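Local coordinates for uncharacterized protein (Chaetomium thermophilum, PDB 3LPZ), which probably acts in tail-anchored protein biogenesis as Get4 of the Get pathway, an alpha-solenoid protein adapted for several interactions, Get5 binding among them, at residues R237-P240 against L244-F247; R192-Y197 against N246-L251; Q36-V41 against V55-S60; E30-A35 against G71-D76. All blocks are in the same frame, centred on the assembly; numbering follows the deposited sequence.

The four contacts fall into two pairs on opposite sides of the centre of the chain. Contacts 1 and 2 share helix 243-256, and contacts 3 and 4 share helix 28-47; within each pair the centres are about 10 Å apart, whereas those of contacts 1 and 3 are about 56 Å apart. Contacts 2 and 3 are buried and join helix to helix through side-chain carbon atoms, with no hydrogen bond across. Contact 4, only partly buried, sets a serine against an alanine and a tyrosine at the glycine-rich start of helix 71-88. Contact 1, also partly buried, joins a strand end and the residue after it to a helix and alone has hydrogen bonds between its segments.

Contact 1: residues R237-P240 against L244-F247; sequences RIFP and LLNF
The flat amide of N246 meets the backbone of F239 with both its polar atoms, while the CG2 and CD1 methyls of I238 lie on one side of the amide plane, CG2 3.7 Å from N246 OD1. The F239 ring is met obliquely by L245, whose CD1 comes to 3.8 Å from F239 CD2. The two hydrogen bonds of the amide differ in geometry. F239 N donates to N246 OD1 over 2.8 Å, in the carbonyl plane and on a lone pair, with the N-H pointing almost straight at the oxygen (162°). N246 ND2 returns a bond to F239 O at 2.9 Å, but it comes from well above that carbonyl's plane, 64° out of it. With CG beside its own backbone N (chi1 -59°), N246 extends its amide from the helix toward the strand end. A water also donates to N246 OD1 at 2.8 Å and bridges to R237 O, a carbonyl that probably also bonds S249 OG. Thus OD1 takes two donors, and the amide is fixed against flipping. With a leucine here, the N-H and C=O of F239 would probably be left without their mates and the bridging water would lose one of its acceptors. The F239 ring also packs on V218 of helix 203-220, and L245 reaches T214 and L217 of the same helix. Pairing of one residue's N-H and C=O with a side-chain amide imitates the bonding of a neighbouring strand; here it ties the small antiparallel hairpin of strands 227-228 and 237-238 to helix 243-256 of the alpha-solenoid.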
loop_
_atom_site.group_PDB
_atom_site.type_symbol
_atom_site.label_atom_id
_atom_site.label_comp_id
_atom_site.label_asym_id
_atom_site.label_seq_id
_atom_site.Cartn_x
_atom_site.Cartn_y
_atom_site.Cartn_z
ATOM N N ARG A 237 22.246 10.679 3.804
ATOM C CA ARG A 237 22.308 12.134 3.724
ATOM C C ARG A 237 21.939 12.809 5.041
ATOM O O ARG A 237 20.955 12.436 5.715
ATOM C CB ARG A 237 21.466 12.679 2.557
ATOM C CG ARG A 237 21.838 12.066 1.204
ATOM C CD ARG A 237 20.941 12.569 0.109
ATOM N NE ARG A 237 21.420 12.137 -1.201
ATOM C CZ ARG A 237 20.923 11.106 -1.876
ATOM N NH1 ARG A 237 19.901 10.390 -1.393
ATOM N NH2 ARG A 237 21.457 10.791 -3.042
ATOM N N ILE A 238 22.751 13.796 5.400
ATOM C CA ILE A 238 22.516 14.640 6.552
ATOM C C ILE A 238 22.175 16.049 6.064
ATOM O O ILE A 238 22.888 16.626 5.233
ATOM C CB ILE A 238 23.779 14.662 7.472
ATOM C CG1 ILE A 238 24.034 13.246 8.007
ATOM C CG2 ILE A 238 23.667 15.746 8.593
ATOM C CD1 ILE A 238 22.879 12.670 8.984
ATOM N N PHE A 239 21.078 16.586 6.592
ATOM C CA PHE A 239 20.623 17.943 6.281
ATOM C C PHE A 239 20.635 18.773 7.550
ATOM O O PHE A 239 19.717 18.653 8.361
ATOM C CB PHE A 239 19.185 17.901 5.739
ATOM C CG PHE A 239 19.050 17.127 4.473
ATOM C CD1 PHE A 239 19.268 17.747 3.233
ATOM C CD2 PHE A 239 18.721 15.775 4.500
ATOM C CE1 PHE A 239 19.167 17.030 2.052
ATOM C CE2 PHE A 239 18.624 15.031 3.292
ATOM C CZ PHE A 239 18.830 15.660 2.081
ATOM N N PRO A 240 21.634 19.653 7.711
ATOM C CA PRO A 240 21.724 20.438 8.953
ATOM C C PRO A 240 20.464 21.212 9.280
ATOM O O PRO A 240 20.158 21.380 10.462
ATOM C CB PRO A 240 22.895 21.386 8.686
ATOM C CG PRO A 240 23.774 20.587 7.743
ATOM C CD PRO A 240 22.761 19.940 6.802
ATOM N N LEU A 244 14.856 16.367 11.959
ATOM C CA LEU A 244 14.071 15.129 12.004
ATOM C C LEU A 244 14.358 14.222 10.820
ATOM O O LEU A 244 14.119 13.015 10.867
ATOM C CB LEU A 244 12.568 15.417 12.040
ATOM C CG LEU A 244 11.996 15.795 13.411
ATOM C CD1 LEU A 244 10.470 15.966 13.270
ATOM C CD2 LEU A 244 12.375 14.779 14.491
ATOM N N LEU A 245 14.820 14.798 9.723
ATOM C CA LEU A 245 15.252 13.955 8.612
ATOM C C LEU A 245 16.554 13.221 9.024
ATOM O O LEU A 245 16.795 12.049 8.661
ATOM C CB LEU A 245 15.460 14.809 7.369
ATOM C CG LEU A 245 14.716 14.343 6.124
ATOM C CD1 LEU A 245 14.958 15.281 4.914
ATOM C CD2 LEU A 245 15.105 12.906 5.791
ATOM N N ASN A 246 17.390 13.920 9.779
ATOM C CA ASN A 246 18.597 13.309 10.334
ATOM C C ASN A 246 18.274 12.207 11.315
ATOM O O ASN A 246 18.907 11.164 11.294
ATOM C CB ASN A 246 19.480 14.378 10.982
ATOM C CG ASN A 246 19.887 15.434 9.980
ATOM O OD1 ASN A 246 19.975 15.141 8.783
ATOM N ND2 ASN A 246 20.117 16.657 10.447
ATOM N N PHE A 247 17.247 12.420 12.137
ATOM C CA PHE A 247 16.729 11.371 12.993
ATOM C C PHE A 247 16.343 10.118 12.191
ATOM O O PHE A 247 16.721 8.988 12.545
ATOM C CB PHE A 247 15.491 11.884 13.741
ATOM C CG PHE A 247 14.782 10.820 14.514
ATOM C CD1 PHE A 247 15.257 10.417 15.763
ATOM C CD2 PHE A 247 13.635 10.217 13.998
ATOM C CE1 PHE A 247 14.581 9.420 16.508
ATOM C CE2 PHE A 247 12.966 9.215 14.717
ATOM C CZ PHE A 247 13.441 8.818 15.978
HETATM O O HOH W 1 18.963 13.281 7.021
#

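Contact 2: residues R192-Y197 against N246-L251; sequences RAVLPY and NFISML
Across the two segments the CA atoms of V194 and I248 are the nearest, 8.3 Å apart, on a segment 192-197 that is kinked where the backbone N of P196 and of Y197 lacks a bond to the preceding turn, and a segment 246-251 held by bonds such as M250 N to N246 O. Between these two residues the meeting is a light one: V194 CG1 lies 4.2 Å from I248 CG2, the side chains passing at a slant. Each of these methyls is anti to its own main-chain nitrogen (V194 chi1 170° for CG1), which carries it out toward the other helix. One helical turn further along 246-251, L251 meets L195. Methyl touches methyl, L195 CD2 to L251 CD2 at 4.0 Å, and the two side chains cross at about a right angle. The CB of L195 does not point straight at the other helix; its branched end bends toward it. Other elements complete the surroundings: Y210 of helix 203-220 lies against V194, W281 against I248, and F263 of helix 260-269 against L251. All four touching residues are buried, and helices 186-199 and 243-256 thereby meet inside the C-terminal part of the solenoid. With no polar atom engaged across it, the contact depends on dispersion and the burial of four aliphatic side chains, so nothing directional is fixed across this contact itself.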
loop_
_atom_site.group_PDB
_atom_site.type_symbol
_atom_site.label_atom_id
_atom_site.label_comp_id
_atom_site.label_asym_id
_atom_site.label_seq_id
_atom_site.Cartn_x
_atom_site.Cartn_y
_atom_site.Cartn_z
ATOM N N ARG A 192 6.390 9.187 6.165
ATOM C CA ARG A 192 5.262 8.451 5.559
ATOM C C ARG A 192 5.688 7.416 4.515
ATOM O O ARG A 192 4.934 6.470 4.255
ATOM C CB ARG A 192 4.217 9.413 4.964
ATOM C CG ARG A 192 3.566 10.331 6.026
ATOM C CD ARG A 192 2.405 11.166 5.418
ATOM N NE ARG A 192 1.211 10.350 5.182
ATOM C CZ ARG A 192 0.362 9.957 6.133
ATOM N NH1 ARG A 192 0.548 10.298 7.417
ATOM N NH2 ARG A 192 -0.700 9.228 5.806
ATOM N N ALA A 193 6.863 7.599 3.905
ATOM C CA ALA A 193 7.392 6.618 2.925
ATOM C C ALA A 193 8.325 5.620 3.553
ATOM O O ALA A 193 8.525 4.553 2.970
ATOM C CB ALA A 193 8.156 7.318 1.800
ATOM N N VAL A 194 8.927 5.967 4.687
ATOM C CA VAL A 194 9.978 5.134 5.303
ATOM C C VAL A 194 9.467 4.282 6.454
ATOM O O VAL A 194 9.679 3.072 6.448
ATOM C CB VAL A 194 11.162 5.997 5.808
ATOM C CG1 VAL A 194 12.116 5.161 6.657
ATOM C CG2 VAL A 194 11.895 6.607 4.615
ATOM N N LEU A 195 8.790 4.912 7.421
ATOM C CA LEU A 195 8.311 4.205 8.618
ATOM C C LEU A 195 7.370 3.038 8.311
ATOM O O LEU A 195 7.521 1.987 8.901
ATOM C CB LEU A 195 7.698 5.166 9.657
ATOM C CG LEU A 195 8.662 6.290 10.110
ATOM C CD1 LEU A 195 8.031 7.113 11.196
ATOM C CD2 LEU A 195 10.081 5.750 10.602
ATOM N N PRO A 196 6.386 3.230 7.403
ATOM C CA PRO A 196 5.497 2.088 7.127
ATOM C C PRO A 196 6.220 0.840 6.600
ATOM O O PRO A 196 5.798 -0.289 6.925
ATOM C CB PRO A 196 4.497 2.664 6.089
ATOM C CG PRO A 196 4.397 4.120 6.463
ATOM C CD PRO A 196 5.866 4.476 6.795
ATOM N N TYR A 197 7.274 1.020 5.791
ATOM C CA TYR A 197 8.066 -0.136 5.356
ATOM C C TYR A 197 8.789 -0.822 6.503
ATOM O O TYR A 197 8.826 -2.059 6.528
ATOM C CB TYR A 197 9.061 0.213 4.239
ATOM C CG TYR A 197 8.376 0.370 2.899
ATOM C CD1 TYR A 197 7.635 -0.685 2.342
ATOM C CD2 TYR A 197 8.493 1.558 2.176
ATOM C CE1 TYR A 197 7.014 -0.546 1.072
ATOM C CE2 TYR A 197 7.895 1.702 0.902
ATOM C CZ TYR A 197 7.142 0.648 0.379
ATOM O OH TYR A 197 6.531 0.806 -0.838
ATOM N N ASN A 246 17.390 13.920 9.779
ATOM C CA ASN A 246 18.597 13.309 10.334
ATOM C C ASN A 246 18.274 12.207 11.315
ATOM O O ASN A 246 18.907 11.164 11.294
ATOM C CB ASN A 246 19.480 14.378 10.982
ATOM C CG ASN A 246 19.887 15.434 9.980
ATOM O OD1 ASN A 246 19.975 15.141 8.783
ATOM N ND2 ASN A 246 20.117 16.657 10.447
ATOM N N PHE A 247 17.247 12.420 12.137
ATOM C CA PHE A 247 16.729 11.371 12.993
ATOM C C PHE A 247 16.343 10.118 12.191
ATOM O O PHE A 247 16.721 8.988 12.545
ATOM C CB PHE A 247 15.491 11.884 13.741
ATOM C CG PHE A 247 14.782 10.820 14.514
ATOM C CD1 PHE A 247 15.257 10.417 15.763
ATOM C CD2 PHE A 247 13.635 10.217 13.998
ATOM C CE1 PHE A 247 14.581 9.420 16.508
ATOM C CE2 PHE A 247 12.966 9.215 14.717
ATOM C CZ PHE A 247 13.441 8.818 15.978
ATOM N N ILE A 248 15.569 10.321 11.128
ATOM C CA ILE A 248 15.202 9.228 10.224
ATOM C C ILE A 248 16.429 8.526 9.608
ATOM O O ILE A 248 16.493 7.295 9.627
ATOM C CB ILE A 248 14.257 9.699 9.093
ATOM C CG1 ILE A 248 12.915 10.179 9.669
ATOM C CG2 ILE A 248 14.076 8.580 8.034
ATOM C CD1 ILE A 248 12.103 11.018 8.634
ATOM N N SER A 249 17.380 9.296 9.067
ATOM C CA SER A 249 18.606 8.698 8.497
ATOM C C SER A 249 19.345 7.839 9.509
ATOM O O SER A 249 19.759 6.753 9.174
ATOM C CB SER A 249 19.595 9.754 7.987
ATOM O OG SER A 249 18.992 10.611 7.053
ATOM N N MET A 250 19.536 8.351 10.723
ATOM C CA MET A 250 20.242 7.590 11.765
ATOM C C MET A 250 19.426 6.409 12.314
ATOM O O MET A 250 19.976 5.386 12.702
ATOM C CB MET A 250 20.670 8.503 12.928
ATOM C CG MET A 250 21.476 9.693 12.529
ATOM S SD MET A 250 23.058 9.222 11.838
ATOM C CE MET A 250 23.877 8.548 13.269
ATOM N N LEU A 251 18.113 6.560 12.369
ATOM C CA LEU A 251 17.251 5.455 12.737
ATOM C C LEU A 251 17.439 4.312 11.734
ATOM O O LEU A 251 17.620 3.151 12.132
ATOM C CB LEU A 251 15.781 5.893 12.794
ATOM C CG LEU A 251 14.732 4.804 13.065
ATOM C CD1 LEU A 251 14.992 4.149 14.409
ATOM C CD2 LEU A 251 13.284 5.364 12.996
#

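Contact 3: residues Q36-V41 against V55-S60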
loop_
_atom_site.group_PDB
_atom_site.type_symbol
_atom_site.label_atom_id
_atom_site.label_comp_id
_atom_site.label_asym_id
_atom_site.label_seq_id
_atom_site.Cartn_x
_atom_site.Cartn_y
_atom_site.Cartn_z
ATOM N N GLN A 36 -25.814 -9.865 -20.248
ATOM C CA GLN A 36 -26.654 -10.877 -19.590
ATOM C C GLN A 36 -26.523 -12.246 -20.230
ATOM O O GLN A 36 -26.515 -13.275 -19.532
ATOM C CB GLN A 36 -28.136 -10.436 -19.536
ATOM C CG GLN A 36 -28.369 -9.238 -18.599
ATOM C CD GLN A 36 -27.862 -9.481 -17.175
ATOM O OE1 GLN A 36 -28.263 -10.446 -16.514
ATOM N NE2 GLN A 36 -26.973 -8.606 -16.700
ATOM N N GLU A 37 -26.424 -12.270 -21.560
ATOM C CA GLU A 37 -26.252 -13.525 -22.255
ATOM C C GLU A 37 -24.859 -14.079 -21.930
ATOM O O GLU A 37 -24.681 -15.275 -21.827
ATOM C CB GLU A 37 -26.415 -13.317 -23.755
ATOM C CG GLU A 37 -26.315 -14.608 -24.582
ATOM C CD GLU A 37 -26.574 -14.356 -26.033
ATOM O OE1 GLU A 37 -27.473 -13.528 -26.328
ATOM O OE2 GLU A 37 -25.877 -14.973 -26.879
ATOM N N THR A 38 -23.871 -13.196 -21.770
ATOM C CA THR A 38 -22.514 -13.641 -21.367
ATOM C C THR A 38 -22.552 -14.370 -20.011
ATOM O O THR A 38 -21.908 -15.409 -19.841
ATOM C CB THR A 38 -21.521 -12.451 -21.329
ATOM O OG1 THR A 38 -21.522 -11.803 -22.615
ATOM C CG2 THR A 38 -20.067 -12.905 -20.993
ATOM N N ARG A 39 -23.296 -13.824 -19.045
ATOM C CA ARG A 39 -23.434 -14.463 -17.722
ATOM C C ARG A 39 -23.998 -15.865 -17.850
ATOM O O ARG A 39 -23.521 -16.783 -17.172
ATOM C CB ARG A 39 -24.384 -13.678 -16.797
ATOM C CG ARG A 39 -23.897 -12.312 -16.370
ATOM C CD ARG A 39 -24.976 -11.682 -15.464
ATOM N NE ARG A 39 -25.318 -12.538 -14.322
ATOM C CZ ARG A 39 -26.534 -12.647 -13.771
ATOM N NH1 ARG A 39 -27.579 -11.982 -14.278
ATOM N NH2 ARG A 39 -26.708 -13.456 -12.722
ATOM N N LEU A 40 -25.050 -16.016 -18.662
ATOM C CA LEU A 40 -25.677 -17.315 -18.843
ATOM C C LEU A 40 -24.695 -18.317 -19.483
ATOM O O LEU A 40 -24.557 -19.432 -19.003
ATOM C CB LEU A 40 -26.972 -17.201 -19.671
ATOM C CG LEU A 40 -27.944 -18.389 -19.707
ATOM C CD1 LEU A 40 -28.600 -18.699 -18.320
ATOM C CD2 LEU A 40 -29.044 -18.113 -20.753
ATOM N N VAL A 41 -24.011 -17.913 -20.545
ATOM C CA VAL A 41 -23.072 -18.817 -21.206
ATOM C C VAL A 41 -21.920 -19.235 -20.253
ATOM O O VAL A 41 -21.579 -20.444 -20.154
ATOM C CB VAL A 41 -22.534 -18.182 -22.509
ATOM C CG1 VAL A 41 -21.474 -19.033 -23.117
ATOM C CG2 VAL A 41 -23.690 -17.983 -23.506
ATOM N N VAL A 55 -13.771 -18.382 -17.694
ATOM C CA VAL A 55 -12.813 -17.313 -17.473
ATOM C C VAL A 55 -12.506 -16.540 -18.757
ATOM O O VAL A 55 -12.482 -15.302 -18.741
ATOM C CB VAL A 55 -11.483 -17.849 -16.810
ATOM C CG1 VAL A 55 -10.307 -16.848 -16.997
ATOM C CG2 VAL A 55 -11.699 -18.140 -15.338
ATOM N N ASP A 56 -12.249 -17.248 -19.857
ATOM C CA ASP A 56 -11.887 -16.570 -21.112
ATOM C C ASP A 56 -13.074 -15.721 -21.568
ATOM O O ASP A 56 -12.898 -14.573 -21.965
ATOM C CB ASP A 56 -11.501 -17.560 -22.217
ATOM C CG ASP A 56 -10.104 -18.153 -22.039
ATOM O OD1 ASP A 56 -9.290 -17.637 -21.250
ATOM O OD2 ASP A 56 -9.821 -19.169 -22.696
ATOM N N ILE A 57 -14.279 -16.285 -21.486
ATOM C CA ILE A 57 -15.497 -15.555 -21.852
ATOM C C ILE A 57 -15.698 -14.290 -21.004
ATOM O O ILE A 57 -15.867 -13.192 -21.548
ATOM C CB ILE A 57 -16.750 -16.459 -21.779
ATOM C CG1 ILE A 57 -16.655 -17.542 -22.872
ATOM C CG2 ILE A 57 -18.046 -15.619 -21.938
ATOM C CD1 ILE A 57 -17.573 -18.722 -22.647
ATOM N N LEU A 58 -15.681 -14.444 -19.684
ATOM C CA LEU A 58 -15.870 -13.288 -18.787
ATOM C C LEU A 58 -14.786 -12.220 -18.963
ATOM O O LEU A 58 -15.094 -11.016 -19.012
ATOM C CB LEU A 58 -15.940 -13.754 -17.312
ATOM C CG LEU A 58 -17.209 -14.570 -17.025
ATOM C CD1 LEU A 58 -17.147 -15.234 -15.647
ATOM C CD2 LEU A 58 -18.450 -13.699 -17.136
ATOM N N ALA A 59 -13.520 -12.639 -19.022
ATOM C CA ALA A 59 -12.427 -11.660 -19.163
ATOM C C ALA A 59 -12.510 -10.906 -20.498
ATOM O O ALA A 59 -12.351 -9.700 -20.521
ATOM C CB ALA A 59 -11.009 -12.338 -18.986
ATOM N N SER A 60 -12.751 -11.613 -21.605
ATOM C CA SER A 60 -12.770 -10.938 -22.909
ATOM C C SER A 60 -13.955 -9.984 -23.005
ATOM O O SER A 60 -13.796 -8.839 -23.427
ATOM C CB SER A 60 -12.864 -11.945 -24.067
ATOM O OG SER A 60 -11.831 -12.896 -23.980
#
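I57 makes the closest approach of segment 55-60 to segment 36-41, its CB directed at the facing helix and its two branches serving different partners. The CG2 methyl comes to 3.5 Å from T38 CG2, a tight methyl-to-methyl meeting in which the side chains slide past each other in opposite directions. The other branch ends in CD1, 3.9 Å from V41 CG1, and here the side chains cross at about a right angle. T38 turns its methyl to the partner helix because OG1 sits beside the backbone N (chi1 -56°), where it bonds A34 O one turn back. The two segments run antiparallel, at 164° with axes 9.8 Å apart, as in the helical hairpins from which an alpha-solenoid is built; helices 28-47 and 51-67 follow one another in the chain. L58, next in sequence, adds CD2 at 4.3 Å from T38 CG2 and also rests on L80 and T84 of helix 71-88. S60 takes no part across the interface; its OG donates to D56 O at 2.8 Å, and S60 N reaches the same carbonyl from the opposite face of its plane. I16 and Q20 of helix 11-25 touch S60.

Contact 4: residues E30-A35 against G71-D76; sequences EQYEAA and GGSGGD
Y32 is the first residue of segment 30-35 to touch segment 71-76, and it does so with the rim of its ring; Q31, just before it, packs on S68 and Q70 and bonds I23 O through NE2. The CD1 of Y32 lies 3.8 Å from S73 OG, and the serine oxygen sits near the ring plane, at the edge and not over a face. With CG trans to the main-chain nitrogen (chi1 174°), the ring stands out from helix 28-47 and borders the contact at its rim. One turn later A35 makes the second touch. Its CB points at the other helix and meets S73 CB at 4.0 Å, and these two residues also hold the nearest CA atoms, 6.5 Å apart. So close an approach is consistent with the small size of both side chains. S73 thus divides its contacts: the methylene carbon packs on alanine, while the oxygen, set beside its own backbone N (chi1 -77°), turns to the tyrosine edge. S73 is flanked within its own segment by G71, G72, G74 and G75, which bring no side chain to the interface. The helix nonetheless forms here, with G75 N bonded to G71 O, and G74 O also takes S62 OG from helix 51-67. Helices 28-47 and 71-88, one helix apart in the chain, lie side by side here in the N-terminal part of the solenoid. With no hydrogen bond across, the contact is one of close backbone approach and van der Waals fit, with a serine oxygen against an aromatic edge as its only polar feature.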
loop_
_atom_site.group_PDB
_atom_site.type_symbol
_atom_site.label_atom_id
_atom_site.label_comp_id
_atom_site.label_asym_id
_atom_site.label_seq_id
_atom_site.Cartn_x
_atom_site.Cartn_y
_atom_site.Cartn_z
ATOM N N GLU A 30 -28.833 -3.039 -26.019
ATOM C CA GLU A 30 -28.274 -4.243 -26.640
ATOM C C GLU A 30 -26.996 -4.720 -25.934
ATOM O O GLU A 30 -26.759 -5.917 -25.840
ATOM C CB GLU A 30 -28.011 -4.027 -28.138
ATOM C CG GLU A 30 -29.043 -4.664 -29.071
ATOM C CD GLU A 30 -30.384 -4.940 -28.407
ATOM O OE1 GLU A 30 -31.164 -3.979 -28.202
ATOM O OE2 GLU A 30 -30.668 -6.127 -28.107
ATOM N N GLN A 31 -26.192 -3.773 -25.458
ATOM C CA GLN A 31 -24.950 -4.085 -24.730
ATOM C C GLN A 31 -25.255 -4.775 -23.407
ATOM O O GLN A 31 -24.598 -5.753 -23.039
ATOM C CB GLN A 31 -24.129 -2.817 -24.493
ATOM C CG GLN A 31 -23.532 -2.238 -25.792
ATOM C CD GLN A 31 -22.892 -0.882 -25.591
ATOM O OE1 GLN A 31 -23.427 -0.039 -24.870
ATOM N NE2 GLN A 31 -21.753 -0.650 -26.247
ATOM N N TYR A 32 -26.269 -4.269 -22.709
ATOM C CA TYR A 32 -26.762 -4.899 -21.486
ATOM C C TYR A 32 -27.265 -6.328 -21.739
ATOM O O TYR A 32 -26.945 -7.233 -20.971
ATOM C CB TYR A 32 -27.839 -4.025 -20.815
ATOM C CG TYR A 32 -28.524 -4.671 -19.603
ATOM C CD1 TYR A 32 -27.884 -4.702 -18.356
ATOM C CD2 TYR A 32 -29.815 -5.226 -19.703
ATOM C CE1 TYR A 32 -28.496 -5.291 -17.237
ATOM C CE2 TYR A 32 -30.443 -5.802 -18.589
ATOM C CZ TYR A 32 -29.767 -5.830 -17.365
ATOM O OH TYR A 32 -30.343 -6.388 -16.249
ATOM N N GLU A 33 -28.033 -6.536 -22.811
ATOM C CA GLU A 33 -28.521 -7.886 -23.154
ATOM C C GLU A 33 -27.366 -8.854 -23.448
ATOM O O GLU A 33 -27.391 -10.016 -23.028
ATOM C CB GLU A 33 -29.501 -7.849 -24.336
ATOM C CG GLU A 33 -30.837 -7.187 -24.018
ATOM C CD GLU A 33 -31.729 -8.027 -23.087
ATOM O OE1 GLU A 33 -31.405 -9.215 -22.819
ATOM O OE2 GLU A 33 -32.766 -7.498 -22.621
ATOM N N ALA A 34 -26.362 -8.372 -24.179
ATOM C CA ALA A 34 -25.189 -9.180 -24.460
ATOM C C ALA A 34 -24.441 -9.547 -23.175
ATOM O O ALA A 34 -23.939 -10.674 -23.047
ATOM C CB ALA A 34 -24.268 -8.467 -25.434
ATOM N N ALA A 35 -24.355 -8.603 -22.230
ATOM C CA ALA A 35 -23.695 -8.882 -20.950
ATOM C C ALA A 35 -24.480 -9.947 -20.199
ATOM O O ALA A 35 -23.888 -10.847 -19.595
ATOM C CB ALA A 35 -23.549 -7.605 -20.107
ATOM N N GLY A 71 -19.352 0.793 -17.982
ATOM C CA GLY A 71 -18.563 0.541 -16.781
ATOM C C GLY A 71 -19.299 -0.320 -15.786
ATOM O O GLY A 71 -18.693 -1.176 -15.138
ATOM N N GLY A 72 -20.607 -0.094 -15.680
ATOM C CA GLY A 72 -21.480 -0.892 -14.817
ATOM C C GLY A 72 -21.565 -2.357 -15.213
ATOM O O GLY A 72 -21.232 -3.232 -14.420
ATOM N N SER A 73 -21.992 -2.643 -16.433
ATOM C CA SER A 73 -22.049 -4.033 -16.903
ATOM C C SER A 73 -20.680 -4.692 -16.994
ATOM O O SER A 73 -20.514 -5.824 -16.553
ATOM C CB SER A 73 -22.748 -4.119 -18.252
ATOM O OG SER A 73 -24.148 -3.995 -18.043
ATOM N N GLY A 74 -19.719 -3.996 -17.598
ATOM C CA GLY A 74 -18.339 -4.482 -17.687
ATOM C C GLY A 74 -17.729 -4.767 -16.323
ATOM O O GLY A 74 -17.023 -5.780 -16.148
ATOM N N GLY A 75 -17.991 -3.882 -15.360
ATOM C CA GLY A 75 -17.458 -4.063 -13.995
ATOM C C GLY A 75 -18.109 -5.245 -13.292
ATOM O O GLY A 75 -17.461 -5.989 -12.562
ATOM N N ASP A 76 -19.415 -5.400 -13.486
ATOM C CA ASP A 76 -20.124 -6.531 -12.905
ATOM C C ASP A 76 -19.540 -7.849 -13.457
ATOM O O ASP A 76 -19.322 -8.811 -12.710
ATOM C CB ASP A 76 -21.617 -6.425 -13.203
ATOM C CG ASP A 76 -22.331 -5.440 -12.290
ATOM O OD1 ASP A 76 -21.722 -4.921 -11.326
ATOM O OD2 ASP A 76 -23.525 -5.178 -12.533
#